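PDB 4INZ: soluble epoxide hydrolase from Bacillus megaterium, which belongs to the alpha/beta hydrolase fold family, whose members are built around a mixed, largely parallel beta-sheet packed between helices. Local coordinates for residues K35-M41 with S62-V68; D49-R55 with D200-Y204; K133-F137 with M298-L302. The protein carries 1 engineered substitution. All coordinates share one frame. Residue numbers count along the deposited sequence, not the author numbering.

In the fold
Interaction 1 is backbone pairing among strands 28-36, 66-70 and 40-44 of the central sheet and is partly exposed, while interactions 2 and 3 are buried. Interactions 1 and 3 reach the same sheet: 1 links its strands through mainly main-chain hydrogen bonds, 3 sets the C-terminal helix against it with mostly apolar side chains. They touch where Met-41 CE lies 3.7 Å from Leu-302 CD1. In interaction 2 the polar links run between side chains: two hydrogen bonds and a salt bridge, with ring contacts, join the loop after strand 40-44 to a helix inserted between strands 131-137 and 248-253. It meets interaction 3 at Trp-54 CZ3 and Phe-137 CE2, 3.7 Å apart, but does not touch interaction 1.

Interaction 1. Residues K35-M41 with S62-V68; sequences KGQGELM and SNDFHTV
The link from strand 28-36 to strand 40-44, the first strand of a beta-alpha-beta unit, straddles the start of strand 66-70 and pairs with it on both sides. Lys-35 and Thr-67 form an antiparallel hydrogen-bonded pair (Lys-35 N to Thr-67 O 3.0 Å, Thr-67 N to Lys-35 O 2.8 Å); Thr-67 OG1, with chi1 p, also donates to Lys-35 O at 3.1 Å. Gly-36 has phi/psi 81/-162, and a CB there would collide with the carbonyls of Ser-62 and Phe-65. Gln-37 N gives Phe-65 O a weak 3.1 Å bond. Gly-38, at 113/-151, carries the chain across.

Beyond it the pairing turns parallel, the register of the beta-alpha-beta unit 40-44, 55-61, 66-70 of the alpha/beta hydrolase fold: His-66 N to Glu-39 O 2.8 Å, Met-41 N to His-66 O 2.9 Å, Val-68 N to Met-41 O 2.9 Å. Leu-40 and His-66 share one face, Met-41 and Thr-67 the other.

With chi1 and chi2 t and chi3 m, Met-41 sets CE 3.6 Å from the Phe-65 ring centroid, 7° off its normal, a CH-pi contact. Lys-35, t at chi1 to chi3 and m at chi4, donates from NZ to Ser-62 OG at 3.0 Å; that hydroxyl also bonds Ile-58 O. Water 2 bridges Glu-39 N (2.9 Å) and Asp-64 O (2.7 Å).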
loop_
_atom_site.group_PDB
_atom_site.type_symbol
_atom_site.label_atom_id
_atom_site.label_comp_id
_atom_site.label_asym_id
_atom_site.label_seq_id
_atom_site.Cartn_x
_atom_site.Cartn_y
_atom_site.Cartn_z
ATOM N N LYS A 35 0.134 -10.686 15.223
ATOM C CA LYS A 35 1.090 -11.631 15.792
ATOM C C LYS A 35 2.154 -10.873 16.589
ATOM O O LYS A 35 2.405 -9.703 16.330
ATOM C CB LYS A 35 1.735 -12.470 14.683
ATOM C CG LYS A 35 2.465 -13.717 15.158
ATOM C CD LYS A 35 3.015 -14.511 13.970
ATOM C CE LYS A 35 3.647 -15.832 14.409
ATOM N NZ LYS A 35 4.864 -15.652 15.268
ATOM N N GLY A 36 2.762 -11.530 17.569
ATOM C CA GLY A 36 3.843 -10.918 18.316
ATOM C C GLY A 36 3.430 -9.962 19.415
ATOM O O GLY A 36 2.287 -9.960 19.864
ATOM N N GLN A 37 4.379 -9.140 19.845
ATOM C CA GLN A 37 4.203 -8.275 21.003
ATOM C C GLN A 37 5.291 -7.212 20.995
ATOM O O GLN A 37 6.347 -7.395 20.380
ATOM C CB GLN A 37 4.296 -9.095 22.293
ATOM C CG GLN A 37 5.647 -9.782 22.499
ATOM C CD GLN A 37 5.949 -10.842 21.446
ATOM O OE1 GLN A 37 5.190 -11.794 21.273
ATOM N NE2 GLN A 37 7.065 -10.677 20.739
ATOM N N GLY A 38 5.039 -6.102 21.680
ATOM C CA GLY A 38 5.991 -5.008 21.714
ATOM C C GLY A 38 5.473 -3.778 20.995
ATOM O O GLY A 38 4.262 -3.550 20.936
ATOM N N GLU A 39 6.395 -2.981 20.458
ATOM C CA GLU A 39 6.041 -1.814 19.659
ATOM C C GLU A 39 5.251 -2.249 18.432
ATOM O O GLU A 39 5.459 -3.349 17.906
ATOM C CB GLU A 39 7.300 -1.048 19.236
ATOM C CG GLU A 39 8.099 -0.483 20.407
ATOM C CD GLU A 39 7.290 0.504 21.236
ATOM O OE1 GLU A 39 7.285 0.382 22.482
ATOM O OE2 GLU A 39 6.658 1.407 20.643
ATOM N N LEU A 40 4.348 -1.388 17.976
ATOM C CA LEU A 40 3.491 -1.712 16.841
ATOM C C LEU A 40 4.208 -1.519 15.509
ATOM O O LEU A 40 4.763 -0.452 15.236
ATOM C CB LEU A 40 2.232 -0.847 16.867
ATOM C CG LEU A 40 1.223 -1.013 15.732
ATOM C CD1 LEU A 40 0.647 -2.430 15.727
ATOM C CD2 LEU A 40 0.115 0.033 15.875
ATOM N N MET A 41 4.190 -2.569 14.692
ATOM C CA MET A 41 4.582 -2.480 13.295
ATOM C C MET A 41 3.320 -2.748 12.477
ATOM O O MET A 41 2.822 -3.878 12.427
ATOM C CB MET A 41 5.685 -3.488 12.963
ATOM C CG MET A 41 6.231 -3.354 11.543
ATOM S SD MET A 41 7.580 -4.505 11.220
ATOM C CE MET A 41 8.909 -3.722 12.153
ATOM N N SER A 62 7.623 -10.666 14.165
ATOM C CA SER A 62 6.718 -10.891 15.299
ATOM C C SER A 62 7.401 -11.356 16.592
ATOM O O SER A 62 6.759 -11.427 17.642
ATOM C CB SER A 62 5.593 -11.856 14.912
ATOM O OG SER A 62 6.111 -13.096 14.463
ATOM N N ASN A 63 8.690 -11.668 16.533
ATOM C CA ASN A 63 9.417 -12.017 17.750
ATOM C C ASN A 63 9.917 -10.778 18.478
ATOM O O ASN A 63 10.304 -10.850 19.645
ATOM C CB ASN A 63 10.591 -12.952 17.447
ATOM C CG ASN A 63 10.157 -14.229 16.758
ATOM O OD1 ASN A 63 10.613 -14.535 15.656
ATOM N ND2 ASN A 63 9.269 -14.981 17.402
ATOM N N ASP A 64 9.906 -9.641 17.790
ATOM C CA ASP A 64 10.434 -8.405 18.357
ATOM C C ASP A 64 9.437 -7.252 18.325
ATOM O O ASP A 64 9.627 -6.239 19.007
ATOM C CB ASP A 64 11.725 -8.006 17.634
ATOM C CG ASP A 64 12.853 -8.989 17.879
ATOM O OD1 ASP A 64 13.503 -8.878 18.935
ATOM O OD2 ASP A 64 13.086 -9.875 17.027
ATOM N N PHE A 65 8.377 -7.414 17.542
ATOM C CA PHE A 65 7.367 -6.374 17.364
ATOM C C PHE A 65 5.965 -6.976 17.438
ATOM O O PHE A 65 5.781 -8.173 17.219
ATOM C CB PHE A 65 7.509 -5.723 15.984
ATOM C CG PHE A 65 8.752 -4.886 15.813
ATOM C CD1 PHE A 65 9.919 -5.441 15.301
ATOM C CD2 PHE A 65 8.740 -3.533 16.129
ATOM C CE1 PHE A 65 11.063 -4.662 15.134
ATOM C CE2 PHE A 65 9.877 -2.745 15.963
ATOM C CZ PHE A 65 11.038 -3.305 15.463
ATOM N N HIS A 66 4.977 -6.137 17.735
ATOM C CA HIS A 66 3.586 -6.507 17.543
ATOM C C HIS A 66 3.256 -6.204 16.089
ATOM O O HIS A 66 3.001 -5.051 15.729
ATOM C CB HIS A 66 2.668 -5.703 18.471
ATOM C CG HIS A 66 1.222 -6.075 18.364
ATOM N ND1 HIS A 66 0.214 -5.315 18.922
ATOM C CD2 HIS A 66 0.611 -7.126 17.763
ATOM C CE1 HIS A 66 -0.953 -5.883 18.673
ATOM N NE2 HIS A 66 -0.741 -6.983 17.972
ATOM N N THR A 67 3.279 -7.236 15.252
ATOM C CA THR A 67 3.047 -7.058 13.823
ATOM C C THR A 67 1.560 -7.145 13.516
ATOM O O THR A 67 0.926 -8.162 13.781
ATOM C CB THR A 67 3.794 -8.121 12.993
ATOM O OG1 THR A 67 3.408 -9.426 13.436
ATOM C CG2 THR A 67 5.301 -7.960 13.153
ATOM N N VAL A 68 1.012 -6.073 12.958
ATOM C CA VAL A 68 -0.395 -6.027 12.571
ATOM C C VAL A 68 -0.519 -5.674 11.093
ATOM O O VAL A 68 -0.002 -4.641 10.647
ATOM C CB VAL A 68 -1.167 -4.983 13.421
ATOM C CG1 VAL A 68 -2.566 -4.766 12.878
ATOM C CG2 VAL A 68 -1.229 -5.428 14.881
HETATM O O HOH W 1 6.615 -14.056 19.677
HETATM O O HOH W 2 9.140 -3.809 20.151
#

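Interaction 2. Residues D49-R55 with D200-Y204; sequences DFSHIWR and DVQAY
D49-R55 runs from a loop into a 3-10 turn (51-54) leading to helix 55-61, with Trp-54 at the N-cap position; Ile-53 N to Phe-50 O (3.0 Å), Trp-54 N to Ser-51 O (3.1 Å) and Arg-55 N to His-52 O (3.0 Å) are its i-to-i+3 bonds. D200-Y204 is alpha-helical, within helix 198-210, and presents Asp-200, Ala-203 and Tyr-204. This helix belongs to the largely helical insertion between strands 131-137 and 248-253, consistent with the cap of alpha/beta hydrolases, so the contact probably joins cap to core. CA atoms come nearest at Asp-49 with Tyr-204 (7.4 Å) and His-52 with Ala-203 (7.6 Å).

Asp-200 is the most heavily used acceptor. Its OD1 accepts a hydrogen bond from His-52 NE2 at 2.8 Å and 161°, with His-52 chi1 t. Arg-55 NE stands 3.2 Å from the same OD1, a salt bridge by charge alone, since the oxygen lies well out of the guanidinium plane; NE donates instead to water 3 (3.0 Å), which donates a hydrogen bond to Asp-200 OD2 at 2.6 Å. OD2 is also bonded to Thr-197 N. Arg-55 NH1 reaches His-52 O at 3.1 Å and is also hydrogen-bonded to His-288 ND1. Tyr-204 OH donates to Asp-49 OD1 at 2.8 Å.

Beside these polar links, Phe-50 and Tyr-204 pair edge-to-face (T-shaped), the Phe-50 edge on the Tyr-204 face (centroids 5.2 Å, planes 89°), and Ala-203 CB sits over the His-52 ring, 4.1 Å from its centroid. With directed donors at both oxygens and the Arg-55 charge nearby, the buried Asp-200 carboxylate is compensated, and specific polar links as well as ring contacts tie loop to helix.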
loop_
_atom_site.group_PDB
_atom_site.type_symbol
_atom_site.label_atom_id
_atom_site.label_comp_id
_atom_site.label_asym_id
_atom_site.label_seq_id
_atom_site.Cartn_x
_atom_site.Cartn_y
_atom_site.Cartn_z
ATOM N N ASP A 49 -4.179 -6.654 -3.406
ATOM C CA ASP A 49 -3.745 -7.600 -2.389
ATOM C C ASP A 49 -4.565 -7.441 -1.115
ATOM O O ASP A 49 -5.708 -7.000 -1.157
ATOM C CB ASP A 49 -2.257 -7.396 -2.107
ATOM C CG ASP A 49 -1.438 -7.358 -3.381
ATOM O OD1 ASP A 49 -1.369 -8.398 -4.064
ATOM O OD2 ASP A 49 -0.887 -6.287 -3.714
ATOM N N PHE A 50 -3.971 -7.820 0.008
ATOM C CA PHE A 50 -4.612 -7.717 1.312
ATOM C C PHE A 50 -3.575 -8.082 2.360
ATOM O O PHE A 50 -2.400 -8.195 2.040
ATOM C CB PHE A 50 -5.873 -8.604 1.404
ATOM C CG PHE A 50 -5.611 -10.093 1.307
ATOM C CD1 PHE A 50 -5.057 -10.654 0.161
ATOM C CD2 PHE A 50 -5.984 -10.938 2.344
ATOM C CE1 PHE A 50 -4.845 -12.029 0.066
ATOM C CE2 PHE A 50 -5.783 -12.321 2.262
ATOM C CZ PHE A 50 -5.214 -12.866 1.119
ATOM N N SER A 51 -3.998 -8.258 3.607
ATOM C CA SER A 51 -3.046 -8.462 4.695
ATOM C C SER A 51 -2.040 -9.586 4.431
ATOM O O SER A 51 -0.883 -9.514 4.866
ATOM C CB SER A 51 -3.795 -8.707 6.008
ATOM O OG SER A 51 -4.747 -9.751 5.844
ATOM N N HIS A 52 -2.475 -10.618 3.716
ATOM C CA HIS A 52 -1.642 -11.802 3.489
ATOM C C HIS A 52 -0.339 -11.480 2.745
ATOM O O HIS A 52 0.629 -12.233 2.837
ATOM C CB HIS A 52 -2.451 -12.852 2.714
ATOM C CG HIS A 52 -1.778 -14.183 2.579
ATOM N ND1 HIS A 52 -1.579 -15.031 3.648
ATOM C CD2 HIS A 52 -1.295 -14.830 1.491
ATOM C CE1 HIS A 52 -0.986 -16.137 3.227
ATOM N NE2 HIS A 52 -0.805 -16.043 1.921
ATOM N N ILE A 53 -0.300 -10.371 2.008
ATOM C CA ILE A 53 0.912 -10.073 1.240
ATOM C C ILE A 53 2.118 -9.887 2.168
ATOM O O ILE A 53 3.271 -10.051 1.754
ATOM C CB ILE A 53 0.749 -8.857 0.295
ATOM C CG1 ILE A 53 1.908 -8.807 -0.708
ATOM C CG2 ILE A 53 0.654 -7.540 1.090
ATOM C CD1 ILE A 53 1.650 -7.869 -1.861
ATOM N N TRP A 54 1.841 -9.580 3.433
ATOM C CA TRP A 54 2.890 -9.282 4.403
ATOM C C TRP A 54 3.339 -10.492 5.217
ATOM O O TRP A 54 4.131 -10.359 6.158
ATOM C CB TRP A 54 2.413 -8.192 5.362
ATOM C CG TRP A 54 2.079 -6.912 4.689
ATOM C CD1 TRP A 54 0.832 -6.362 4.530
ATOM C CD2 TRP A 54 3.001 -6.006 4.082
ATOM N NE1 TRP A 54 0.929 -5.159 3.866
ATOM C CE2 TRP A 54 2.249 -4.918 3.582
ATOM C CE3 TRP A 54 4.392 -6.002 3.924
ATOM C CZ2 TRP A 54 2.844 -3.838 2.923
ATOM C CZ3 TRP A 54 4.984 -4.921 3.274
ATOM C CH2 TRP A 54 4.208 -3.855 2.782
ATOM N N ARG A 55 2.841 -11.669 4.851
ATOM C CA ARG A 55 3.066 -12.879 5.645
ATOM C C ARG A 55 4.526 -13.112 6.069
ATOM O O ARG A 55 4.788 -13.550 7.196
ATOM C CB ARG A 55 2.531 -14.104 4.893
ATOM C CG ARG A 55 3.193 -14.341 3.535
ATOM C CD ARG A 55 2.300 -15.205 2.642
ATOM N NE ARG A 55 2.911 -15.473 1.345
ATOM C CZ ARG A 55 2.894 -14.619 0.328
ATOM N NH1 ARG A 55 2.295 -13.437 0.462
ATOM N NH2 ARG A 55 3.482 -14.943 -0.821
ATOM N N ASP A 200 -1.198 -19.971 -0.929
ATOM C CA ASP A 200 -1.248 -18.523 -1.123
ATOM C C ASP A 200 -2.313 -18.172 -2.150
ATOM O O ASP A 200 -3.055 -17.197 -1.989
ATOM C CB ASP A 200 0.095 -17.966 -1.607
ATOM C CG ASP A 200 1.174 -18.035 -0.553
ATOM O OD1 ASP A 200 0.866 -17.895 0.652
ATOM O OD2 ASP A 200 2.341 -18.224 -0.944
ATOM N N VAL A 201 -2.372 -18.958 -3.222
ATOM C CA VAL A 201 -3.350 -18.725 -4.277
ATOM C C VAL A 201 -4.761 -18.829 -3.701
ATOM O O VAL A 201 -5.617 -17.981 -3.964
ATOM C CB VAL A 201 -3.159 -19.717 -5.461
ATOM C CG1 VAL A 201 -4.338 -19.653 -6.431
ATOM C CG2 VAL A 201 -1.847 -19.429 -6.187
ATOM N N GLN A 202 -4.989 -19.855 -2.892
ATOM C CA GLN A 202 -6.289 -20.051 -2.253
ATOM C C GLN A 202 -6.649 -18.877 -1.348
ATOM O O GLN A 202 -7.807 -18.442 -1.300
ATOM C CB GLN A 202 -6.301 -21.357 -1.453
ATOM C CG GLN A 202 -7.646 -21.664 -0.798
ATOM C CD GLN A 202 -8.733 -21.906 -1.821
ATOM O OE1 GLN A 202 -8.833 -22.999 -2.381
ATOM N NE2 GLN A 202 -9.553 -20.880 -2.078
ATOM N N ALA A 203 -5.659 -18.367 -0.624
ATOM C CA ALA A 203 -5.894 -17.234 0.260
ATOM C C ALA A 203 -6.295 -16.001 -0.542
ATOM O O ALA A 203 -7.194 -15.263 -0.151
ATOM C CB ALA A 203 -4.671 -16.941 1.108
ATOM N N TYR A 204 -5.615 -15.773 -1.657
ATOM C CA TYR A 204 -5.967 -14.656 -2.523
ATOM C C TYR A 204 -7.370 -14.820 -3.087
ATOM O O TYR A 204 -8.152 -13.869 -3.092
ATOM C CB TYR A 204 -4.968 -14.518 -3.666
ATOM C CG TYR A 204 -3.866 -13.522 -3.398
ATOM C CD1 TYR A 204 -4.002 -12.198 -3.787
ATOM C CD2 TYR A 204 -2.690 -13.904 -2.762
ATOM C CE1 TYR A 204 -2.999 -11.279 -3.566
ATOM C CE2 TYR A 204 -1.676 -12.985 -2.528
ATOM C CZ TYR A 204 -1.839 -11.672 -2.931
ATOM O OH TYR A 204 -0.838 -10.748 -2.708
HETATM O O HOH W 3 4.562 -17.776 0.321
#

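Interaction 3. Residues K133-F137 with M298-L302; sequences KLIAF and MWNFL
Helix-on-sheet packing of the alpha/beta hydrolase fold sets the C-terminal helix 291-303 against strand 131-137, an inner strand between 108-112 and 248-253. The two short segments run nearly antiparallel: 156° between directions, axes 10.4 Å apart at closest. No direct hydrogen bond crosses.

Met-298 (chi1 m, chi2 t, chi3 p) brings CE to 3.9 Å from Ile-135 CD1 and SD to 4.2 Å from Phe-137 CZ, the sulfur lying near the ring plane at its edge. The CA-to-CB bond of Trp-299 points away; its side chain touches Phe-65, and NE1 is hydrogen-bonded to Glu-60. Three residues on from Met-298, Phe-301 (chi1 t) points at the strand; its CE2 lies 3.7 Å from both Ile-135 CG1 and Lys-133 CD, so the aliphatic part of the lysine extends the apolar surface. Leu-302 closes the row, with CD2 4.5 Å from Ile-135 CD1, and its backbone carbonyl oxygen accepts from water 4 (3.2 Å), which in turn accepts from Lys-133 NZ at 3.0 Å.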
loop_
_atom_site.group_PDB
_atom_site.type_symbol
_atom_site.label_atom_id
_atom_site.label_comp_id
_atom_site.label_asym_id
_atom_site.label_seq_id
_atom_site.Cartn_x
_atom_site.Cartn_y
_atom_site.Cartn_z
ATOM N N LYS A 133 8.882 5.428 12.485
ATOM C CA LYS A 133 9.670 5.228 11.280
ATOM C C LYS A 133 8.733 4.740 10.192
ATOM O O LYS A 133 7.731 4.076 10.478
ATOM C CB LYS A 133 10.763 4.179 11.501
ATOM C CG LYS A 133 11.813 4.532 12.545
ATOM C CD LYS A 133 12.943 3.511 12.501
ATOM C CE LYS A 133 14.100 3.911 13.389
ATOM N NZ LYS A 133 13.744 3.767 14.808
ATOM N N LEU A 134 9.069 5.061 8.948
ATOM C CA LEU A 134 8.269 4.659 7.799
ATOM C C LEU A 134 9.088 3.777 6.869
ATOM O O LEU A 134 10.215 4.128 6.507
ATOM C CB LEU A 134 7.780 5.893 7.037
ATOM C CG LEU A 134 7.007 5.627 5.747
ATOM C CD1 LEU A 134 5.660 4.989 6.066
ATOM C CD2 LEU A 134 6.824 6.929 4.948
ATOM N N ILE A 135 8.523 2.629 6.494
ATOM C CA ILE A 135 9.139 1.763 5.502
ATOM C C ILE A 135 8.189 1.677 4.321
ATOM O O ILE A 135 7.073 1.164 4.449
ATOM C CB ILE A 135 9.403 0.356 6.062
ATOM C CG1 ILE A 135 10.290 0.442 7.308
ATOM C CG2 ILE A 135 10.032 -0.534 4.991
ATOM C CD1 ILE A 135 10.587 -0.906 7.955
ATOM N N ALA A 136 8.620 2.211 3.181
ATOM C CA ALA A 136 7.754 2.291 2.012
ATOM C C ALA A 136 8.278 1.435 0.867
ATOM O O ALA A 136 9.443 1.551 0.485
ATOM C CB ALA A 136 7.624 3.732 1.561
ATOM N N PHE A 137 7.402 0.588 0.325
ATOM C CA PHE A 137 7.694 -0.196 -0.877
ATOM C C PHE A 137 7.120 0.510 -2.110
ATOM O O PHE A 137 6.618 1.628 -2.008
ATOM C CB PHE A 137 7.115 -1.621 -0.742
ATOM C CG PHE A 137 7.778 -2.438 0.330
ATOM C CD1 PHE A 137 8.766 -3.366 0.004
ATOM C CD2 PHE A 137 7.427 -2.275 1.669
ATOM C CE1 PHE A 137 9.393 -4.120 0.999
ATOM C CE2 PHE A 137 8.056 -3.016 2.669
ATOM C CZ PHE A 137 9.035 -3.943 2.337
ATOM N N MET A 298 15.112 -4.303 6.108
ATOM C CA MET A 298 14.259 -3.760 7.159
ATOM C C MET A 298 14.985 -3.783 8.496
ATOM O O MET A 298 14.999 -2.783 9.205
ATOM C CB MET A 298 12.924 -4.508 7.240
ATOM C CG MET A 298 12.041 -4.275 6.023
ATOM S SD MET A 298 10.531 -5.272 6.041
ATOM C CE MET A 298 9.719 -4.642 7.517
ATOM N N TRP A 299 15.599 -4.916 8.835
ATOM C CA TRP A 299 16.377 -5.004 10.072
ATOM C C TRP A 299 17.484 -3.959 10.092
ATOM O O TRP A 299 17.706 -3.278 11.101
ATOM C CB TRP A 299 17.003 -6.391 10.239
ATOM C CG TRP A 299 16.086 -7.393 10.867
ATOM C CD1 TRP A 299 15.699 -8.597 10.345
ATOM C CD2 TRP A 299 15.440 -7.280 12.137
ATOM N NE1 TRP A 299 14.853 -9.239 11.216
ATOM C CE2 TRP A 299 14.675 -8.453 12.323
ATOM C CE3 TRP A 299 15.426 -6.300 13.134
ATOM C CZ2 TRP A 299 13.908 -8.672 13.472
ATOM C CZ3 TRP A 299 14.663 -6.524 14.280
ATOM C CH2 TRP A 299 13.918 -7.699 14.435
ATOM N N ASN A 300 18.188 -3.840 8.975
ATOM C CA ASN A 300 19.289 -2.893 8.899
ATOM C C ASN A 300 18.814 -1.479 9.238
ATOM O O ASN A 300 19.442 -0.757 10.023
ATOM C CB ASN A 300 19.923 -2.928 7.513
ATOM C CG ASN A 300 21.191 -2.117 7.443
ATOM O OD1 ASN A 300 22.235 -2.520 7.973
ATOM N ND2 ASN A 300 21.115 -0.963 6.786
ATOM N N PHE A 301 17.692 -1.100 8.643
ATOM C CA PHE A 301 17.066 0.192 8.884
ATOM C C PHE A 301 16.615 0.368 10.335
ATOM O O PHE A 301 16.905 1.387 10.973
ATOM C CB PHE A 301 15.865 0.345 7.941
ATOM C CG PHE A 301 15.010 1.538 8.236
ATOM C CD1 PHE A 301 15.511 2.826 8.088
ATOM C CD2 PHE A 301 13.697 1.378 8.639
ATOM C CE1 PHE A 301 14.716 3.926 8.348
ATOM C CE2 PHE A 301 12.891 2.482 8.907
ATOM C CZ PHE A 301 13.401 3.751 8.758
ATOM N N LEU A 302 15.901 -0.623 10.856
ATOM C CA LEU A 302 15.353 -0.528 12.212
ATOM C C LEU A 302 16.459 -0.446 13.261
ATOM O O LEU A 302 16.272 0.131 14.340
ATOM C CB LEU A 302 14.437 -1.722 12.498
ATOM C CG LEU A 302 13.163 -1.791 11.644
ATOM C CD1 LEU A 302 12.575 -3.190 11.614
ATOM C CD2 LEU A 302 12.126 -0.769 12.130
HETATM O O HOH W 4 13.332 0.899 15.418
#